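Local structure of chitin elicitor-binding protein (Oryza sativa subsp. japonica, 5JCD) at residues A[17-22]-A[99-104]; A[145-151]-A[187-193]. The protein binds chitin oligosaccharides at the rice cell surface through its LysM-containing extracellular part and helps pass the elicitor signal on to defence responses. All blocks are in the same frame, centred on the assembly; numbering follows the deposited sequence.

Contact 1 (A[17-22]-A[99-104]). With NAG (2-acetamido-2-deoxy-beta-D-glucopyranose), chain E.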
loop_
_atom_site.group_PDB
_atom_site.type_symbol
_atom_site.label_atom_id
_atom_site.label_comp_id
_atom_site.label_asym_id
_atom_site.label_seq_id
_atom_site.Cartn_x
_atom_site.Cartn_y
_atom_site.Cartn_z
ATOM N N ILE A 17 -2.005 -3.208 -0.075
ATOM C CA ILE A 17 -1.581 -2.474 -1.266
ATOM C C ILE A 17 -1.607 -3.430 -2.441
ATOM O O ILE A 17 -1.322 -4.614 -2.289
ATOM C CB ILE A 17 -0.136 -1.873 -1.152
ATOM C CG1 ILE A 17 0.897 -2.991 -0.891
ATOM C CG2 ILE A 17 -0.076 -0.777 -0.085
ATOM C CD1 ILE A 17 2.408 -2.532 -0.840
ATOM N N LEU A 18 -1.930 -2.924 -3.623
ATOM C CA LEU A 18 -1.732 -3.731 -4.819
ATOM C C LEU A 18 -0.295 -3.446 -5.265
ATOM O O LEU A 18 0.015 -2.372 -5.793
ATOM C CB LEU A 18 -2.749 -3.380 -5.907
ATOM C CG LEU A 18 -2.633 -4.226 -7.171
ATOM C CD1 LEU A 18 -2.968 -5.706 -6.874
ATOM C CD2 LEU A 18 -3.476 -3.685 -8.326
ATOM N N TYR A 19 0.601 -4.388 -5.004
ATOM C CA TYR A 19 2.031 -4.141 -5.209
ATOM C C TYR A 19 2.474 -4.495 -6.611
ATOM O O TYR A 19 2.182 -5.584 -7.098
ATOM C CB TYR A 19 2.855 -4.937 -4.186
ATOM C CG TYR A 19 4.346 -4.697 -4.242
ATOM C CD1 TYR A 19 4.872 -3.436 -3.972
ATOM C CD2 TYR A 19 5.236 -5.737 -4.503
ATOM C CE1 TYR A 19 6.230 -3.201 -3.984
ATOM C CE2 TYR A 19 6.606 -5.509 -4.521
ATOM C CZ TYR A 19 7.089 -4.234 -4.260
ATOM O OH TYR A 19 8.429 -3.967 -4.276
ATOM N N THR A 20 3.187 -3.567 -7.254
ATOM C CA THR A 20 3.787 -3.832 -8.556
ATOM C C THR A 20 5.217 -4.225 -8.305
ATOM O O THR A 20 6.009 -3.419 -7.807
ATOM C CB THR A 20 3.757 -2.608 -9.491
ATOM O OG1 THR A 20 2.398 -2.219 -9.738
ATOM C CG2 THR A 20 4.446 -2.943 -10.822
ATOM N N SER A 21 5.543 -5.474 -8.609
ATOM C CA SER A 21 6.884 -5.993 -8.304
ATOM C C SER A 21 7.939 -5.443 -9.280
ATOM O O SER A 21 7.870 -5.712 -10.476
ATOM C CB SER A 21 6.867 -7.520 -8.347
ATOM O OG SER A 21 8.126 -8.059 -8.003
ATOM N N PRO A 22 8.926 -4.684 -8.768
ATOM C CA PRO A 22 9.932 -4.102 -9.659
ATOM C C PRO A 22 10.695 -5.192 -10.412
ATOM O O PRO A 22 11.041 -4.999 -11.579
ATOM C CB PRO A 22 10.860 -3.347 -8.704
ATOM C CG PRO A 22 10.022 -3.089 -7.456
ATOM C CD PRO A 22 9.159 -4.326 -7.355
ATOM N N ASN A 99 11.093 3.483 -6.064
ATOM C CA ASN A 99 11.597 2.306 -6.758
ATOM C C ASN A 99 11.396 1.007 -5.997
ATOM O O ASN A 99 11.504 -0.075 -6.578
ATOM C CB ASN A 99 13.072 2.484 -7.129
ATOM C CG ASN A 99 13.320 3.777 -7.886
ATOM O OD1 ASN A 99 12.490 4.205 -8.673
ATOM N ND2 ASN A 99 14.444 4.431 -7.604
ATOM N N VAL A 100 11.177 1.099 -4.688
ATOM C CA VAL A 100 10.860 -0.105 -3.914
ATOM C C VAL A 100 9.364 -0.216 -3.537
ATOM O O VAL A 100 8.764 -1.286 -3.636
ATOM C CB VAL A 100 11.732 -0.210 -2.660
ATOM C CG1 VAL A 100 11.547 -1.576 -1.998
ATOM C CG2 VAL A 100 13.185 -0.008 -3.042
ATOM N N PHE A 101 8.765 0.899 -3.134
ATOM C CA PHE A 101 7.400 0.886 -2.637
ATOM C C PHE A 101 6.395 1.639 -3.516
ATOM O O PHE A 101 5.402 2.212 -3.016
ATOM C CB PHE A 101 7.382 1.370 -1.194
ATOM C CG PHE A 101 8.199 0.509 -0.289
ATOM C CD1 PHE A 101 7.730 -0.731 0.111
ATOM C CD2 PHE A 101 9.468 0.910 0.119
ATOM C CE1 PHE A 101 8.483 -1.550 0.922
ATOM C CE2 PHE A 101 10.242 0.099 0.936
ATOM C CZ PHE A 101 9.750 -1.133 1.344
ATOM N N ASN A 102 6.671 1.649 -4.823
ATOM C CA ASN A 102 5.685 2.071 -5.800
ATOM C C ASN A 102 5.247 3.519 -5.598
ATOM O O ASN A 102 4.200 3.922 -6.091
ATOM C CB ASN A 102 4.421 1.175 -5.691
ATOM C CG ASN A 102 4.645 -0.268 -6.125
ATOM O OD1 ASN A 102 3.722 -1.081 -6.061
ATOM N ND2 ASN A 102 5.843 -0.589 -6.590
ATOM N N ALA A 103 6.044 4.296 -4.878
ATOM C CA ALA A 103 5.625 5.632 -4.441
ATOM C C ALA A 103 4.293 5.625 -3.669
ATOM O O ALA A 103 3.572 6.626 -3.673
ATOM C CB ALA A 103 5.559 6.612 -5.628
ATOM N N PHE A 104 3.981 4.522 -2.985
ATOM C CA PHE A 104 2.825 4.517 -2.084
ATOM C C PHE A 104 3.050 5.468 -0.925
ATOM O O PHE A 104 2.101 5.901 -0.282
ATOM C CB PHE A 104 2.489 3.112 -1.548
ATOM C CG PHE A 104 1.713 2.274 -2.509
ATOM C CD1 PHE A 104 0.487 2.715 -2.994
ATOM C CD2 PHE A 104 2.189 1.037 -2.914
ATOM C CE1 PHE A 104 -0.251 1.946 -3.895
ATOM C CE2 PHE A 104 1.463 0.266 -3.817
ATOM C CZ PHE A 104 0.239 0.719 -4.303
HETATM C C1 NAG E . 9.501 -4.921 -16.462
HETATM C C2 NAG E . 9.409 -3.799 -17.498
HETATM C C3 NAG E . 10.767 -3.308 -17.977
HETATM C C4 NAG E . 11.727 -3.054 -16.814
HETATM C C5 NAG E . 11.721 -4.233 -15.852
HETATM C C6 NAG E . 12.505 -3.859 -14.604
HETATM C C7 NAG E . 7.318 -3.920 -18.709
HETATM C C8 NAG E . 6.568 -4.603 -19.806
HETATM N N2 NAG E . 8.599 -4.242 -18.617
HETATM O O3 NAG E . 10.526 -2.078 -18.613
HETATM O O4 NAG E . 13.053 -2.802 -17.269
HETATM O O5 NAG E . 10.408 -4.589 -15.443
HETATM O O6 NAG E . 12.666 -4.991 -13.786
HETATM O O7 NAG E . 6.767 -3.120 -17.953
HETATM O O HOH W 1 1.771 -0.336 -7.808
#

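Contact 2 (A[145-151]-A[187-193])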
loop_
_atom_site.group_PDB
_atom_site.type_symbol
_atom_site.label_atom_id
_atom_site.label_comp_id
_atom_site.label_asym_id
_atom_site.label_seq_id
_atom_site.Cartn_x
_atom_site.Cartn_y
_atom_site.Cartn_z
ATOM N N MET A 145 -12.464 -3.264 3.169
ATOM C CA MET A 145 -11.030 -3.398 3.196
ATOM C C MET A 145 -10.418 -2.328 2.297
ATOM O O MET A 145 -10.701 -2.288 1.099
ATOM C CB MET A 145 -10.607 -4.782 2.694
ATOM C CG MET A 145 -9.133 -5.085 3.025
ATOM S SD MET A 145 -8.360 -6.246 1.916
ATOM C CE MET A 145 -9.524 -7.598 1.927
ATOM N N HIS A 146 -9.617 -1.443 2.875
ATOM C CA HIS A 146 -8.955 -0.415 2.070
ATOM C C HIS A 146 -7.741 -0.918 1.286
ATOM O O HIS A 146 -6.805 -1.482 1.839
ATOM C CB HIS A 146 -8.579 0.777 2.932
ATOM C CG HIS A 146 -9.768 1.533 3.437
ATOM N ND1 HIS A 146 -10.300 2.610 2.775
ATOM C CD2 HIS A 146 -10.521 1.355 4.547
ATOM C CE1 HIS A 146 -11.329 3.083 3.462
ATOM N NE2 HIS A 146 -11.484 2.337 4.536
ATOM N N LEU A 147 -7.774 -0.676 -0.014
ATOM C CA LEU A 147 -6.731 -1.098 -0.930
ATOM C C LEU A 147 -6.074 0.117 -1.555
ATOM O O LEU A 147 -6.754 0.978 -2.123
ATOM C CB LEU A 147 -7.327 -1.951 -2.038
ATOM C CG LEU A 147 -6.418 -2.397 -3.183
ATOM C CD1 LEU A 147 -5.367 -3.377 -2.684
ATOM C CD2 LEU A 147 -7.216 -3.017 -4.337
ATOM N N ALA A 148 -4.755 0.192 -1.412
ATOM C CA ALA A 148 -3.956 1.232 -2.043
ATOM C C ALA A 148 -3.688 0.811 -3.459
ATOM O O ALA A 148 -3.143 -0.276 -3.689
ATOM C CB ALA A 148 -2.644 1.436 -1.299
ATOM N N TYR A 149 -4.079 1.669 -4.401
ATOM C CA TYR A 149 -4.039 1.345 -5.824
ATOM C C TYR A 149 -3.302 2.419 -6.627
ATOM O O TYR A 149 -3.636 3.611 -6.529
ATOM C CB TYR A 149 -5.460 1.216 -6.342
ATOM C CG TYR A 149 -5.541 0.852 -7.783
ATOM C CD1 TYR A 149 -5.434 -0.475 -8.183
ATOM C CD2 TYR A 149 -5.755 1.826 -8.756
ATOM C CE1 TYR A 149 -5.501 -0.829 -9.521
ATOM C CE2 TYR A 149 -5.840 1.481 -10.106
ATOM C CZ TYR A 149 -5.700 0.151 -10.471
ATOM O OH TYR A 149 -5.779 -0.219 -11.771
ATOM N N SER A 150 -2.288 2.005 -7.394
ATOM C CA SER A 150 -1.562 2.919 -8.259
ATOM C C SER A 150 -2.160 2.926 -9.666
ATOM O O SER A 150 -2.099 1.924 -10.362
ATOM C CB SER A 150 -0.076 2.540 -8.318
ATOM O OG SER A 150 0.641 3.415 -9.180
ATOM N N VAL A 151 -2.700 4.067 -10.084
ATOM C CA VAL A 151 -3.370 4.179 -11.370
ATOM C C VAL A 151 -2.429 3.860 -12.543
ATOM O O VAL A 151 -1.305 4.388 -12.657
ATOM C CB VAL A 151 -3.943 5.605 -11.583
ATOM C CG1 VAL A 151 -4.431 5.758 -12.997
ATOM C CG2 VAL A 151 -5.063 5.921 -10.575
ATOM N N GLN A 187 -0.853 8.007 -9.771
ATOM C CA GLN A 187 -1.663 8.525 -8.671
ATOM C C GLN A 187 -2.136 7.363 -7.778
ATOM O O GLN A 187 -2.618 6.343 -8.259
ATOM C CB GLN A 187 -2.899 9.251 -9.206
ATOM C CG GLN A 187 -3.713 9.954 -8.120
ATOM C CD GLN A 187 -4.738 10.927 -8.704
ATOM O OE1 GLN A 187 -4.809 11.120 -9.922
ATOM N NE2 GLN A 187 -5.520 11.557 -7.835
ATOM N N ILE A 188 -1.995 7.544 -6.479
ATOM C CA ILE A 188 -2.360 6.541 -5.508
ATOM C C ILE A 188 -3.792 6.729 -5.023
ATOM O O ILE A 188 -4.112 7.733 -4.403
ATOM C CB ILE A 188 -1.433 6.612 -4.290
ATOM C CG1 ILE A 188 0.033 6.556 -4.739
ATOM C CG2 ILE A 188 -1.775 5.518 -3.305
ATOM C CD1 ILE A 188 0.413 5.306 -5.499
ATOM N N LEU A 189 -4.637 5.741 -5.278
ATOM C CA LEU A 189 -6.026 5.793 -4.859
ATOM C C LEU A 189 -6.304 4.874 -3.647
ATOM O O LEU A 189 -5.788 3.762 -3.558
ATOM C CB LEU A 189 -6.923 5.377 -6.036
ATOM C CG LEU A 189 -6.936 6.235 -7.314
ATOM C CD1 LEU A 189 -7.958 5.718 -8.327
ATOM C CD2 LEU A 189 -7.269 7.666 -6.990
ATOM N N ASP A 190 -7.157 5.354 -2.752
ATOM C CA ASP A 190 -7.696 4.593 -1.631
ATOM C C ASP A 190 -9.005 3.973 -2.106
ATOM O O ASP A 190 -10.001 4.665 -2.242
ATOM C CB ASP A 190 -7.961 5.516 -0.435
ATOM C CG ASP A 190 -8.673 4.806 0.747
ATOM O OD1 ASP A 190 -8.996 3.603 0.652
ATOM O OD2 ASP A 190 -8.928 5.474 1.775
ATOM N N VAL A 191 -8.980 2.672 -2.379
ATOM C CA VAL A 191 -10.150 1.956 -2.877
ATOM C C VAL A 191 -10.869 1.167 -1.774
ATOM O O VAL A 191 -10.323 0.199 -1.239
ATOM C CB VAL A 191 -9.731 0.987 -3.980
ATOM C CG1 VAL A 191 -10.948 0.403 -4.644
ATOM C CG2 VAL A 191 -8.908 1.726 -5.007
ATOM N N PRO A 192 -12.077 1.598 -1.395
ATOM C CA PRO A 192 -12.758 0.865 -0.319
ATOM C C PRO A 192 -13.489 -0.398 -0.810
ATOM O O PRO A 192 -14.641 -0.331 -1.222
ATOM C CB PRO A 192 -13.758 1.895 0.227
ATOM C CG PRO A 192 -13.881 2.950 -0.827
ATOM C CD PRO A 192 -12.905 2.686 -1.926
ATOM N N LEU A 193 -12.809 -1.539 -0.758
ATOM C CA LEU A 193 -13.391 -2.807 -1.188
ATOM C C LEU A 193 -14.538 -3.209 -0.275
ATOM O O LEU A 193 -14.348 -3.359 0.948
ATOM C CB LEU A 193 -12.344 -3.935 -1.227
ATOM C CG LEU A 193 -11.366 -4.068 -2.384
ATOM C CD1 LEU A 193 -10.862 -2.733 -2.879
ATOM C CD2 LEU A 193 -10.213 -4.978 -1.987
#

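Contact 1 (A[17-22]-A[99-104])
Asn99 meets Pro22 by its backbone: Asn99 O lies 3.5 Å from Pro22 CG, and Pro22 is itself one of the experimentally identified chitin-binding residues. Pro22 O accepts a hydrogen bond from O6 of an NAG that is probably the N-linked sugar of Asn61, not a chitin ligand. Residues 99-104 run from the end of helix 93-100 into the connection to helix 107-113, within the beta-alpha-alpha-beta fold of the first annotated LysM domain, and lie against strand 12-20 of the seven-stranded sheet. Next comes Val100: Val100 O accepts a hydrogen bond from Tyr19 OH, 2.8 Å away, in the plane of its carbonyl and at the edge of the tyrosine ring; Phe34 packs edge-to-face with that ring. Phe101 opens a type I' turn that ends at Phe104 and is closed by Phe104 N bonding back to Phe101 O. Within the turn, Asn102 turns its amide to the strand, CG anti to its own carbonyl carbon (chi1 -68°), and grips Thr20 twice. Asn102 OD1 accepts from Thr20 N on a lone pair at 2.8 Å, almost straight at 174°, while Asn102 ND2 donates to Thr20 O at 3.1 Å, nearly in the amide plane. The two bonds fix the rotation of the amide and which end is oxygen. A water donates to Asn102 OD1 at 2.7 Å and also bonds to Thr20 OG1. A leucine here would probably leave Thr20 N and O without these mates and the water without its amide acceptor. Phe104 completes the segment. Ile17 CG2 sits over one face of the Phe104 ring, 4.2 Å from the centroid and 14° off the normal, whereas Leu18 O lies in the ring plane, 3.4 Å from Phe104 CZ.

Contact 2 (A[145-151]-A[187-193])
His146 ND1 donates to Asp190 OD1 over 2.7 Å in a hydrogen bond of 165°, the link between side chains of the two strands that is polar. The pair is diagonal, because His146 faces Pro192 across the strands and Asp190 faces Ala148. Asp190 bridges the step with CG anti to its backbone N (chi1 174°), which brings its carboxylate to the edge of the imidazole. OD1 lies in the ring plane and uses its syn lone pair, although the carboxylate and ring planes are well turned from each other. Both groups have second partners: Asp190 OD2 forms a salt bridge with Arg174 NE of helix 168-174, and His146 NE2 is hydrogen-bonded to Asp137 O. With acceptors at both nitrogens, a protonated imidazole is plausible here, and the carboxylate would probably stabilise it.

Beneath these side chains, strands 145-150 and 188-193 form an antiparallel pair within the larger mixed sheet, the first and last elements of the beta-alpha-alpha-beta fold of the second annotated LysM domain. Leu147 with Val191 is a hydrogen-bonded pair. Leu147 N lies 3.0 Å from Val191 O. In return, Val191 N is 2.8 Å from Leu147 O.

The face of Leu147, Tyr149, Val191 and Leu193 is largely apolar, and its closest contacts are diagonal. Leu193 sends CD1 to Leu147 CB at 3.7 Å, and Val191 lays CG2 against Tyr149 CB at 3.7 Å, oblique to the ring. The Tyr149 hydroxyl reaches beyond the strands to bond Glu155 OE1. At the far end, Val151 CG2 packs on Leu189 CD1 at 3.7 Å, and the valine also touches Leu183 of the chitin-binding site. On the sheet face that His146 shares, Ile188 takes CG1 anti to its carbonyl carbon (chi1 -53°), and Ile188 CD1 curls over to Ser150 CB at 4.0 Å.

Contacts 1 and 2 share one sheet, in which strand 12-20 runs parallel to strand 145-150, and they meet at Ala148, whose O probably accepts a hydrogen bond from Leu18 N at 2.9 Å. Contact 2 is buried and joins two strands of one LysM domain by a full backbone ladder, with a histidine-carboxylate hydrogen bond on one face and aliphatic packing on the other. Contact 1 is partly buried, touches a probable glycan sugar at one end, and joins strand 12-20 to a turn of the other LysM domain through side-chain-to-backbone bonds, a water and the CH-pi packing of Ile17 on Phe104. Phe104 of contact 1 packs on Ala148 and Ile188 of contact 2, connecting both domains.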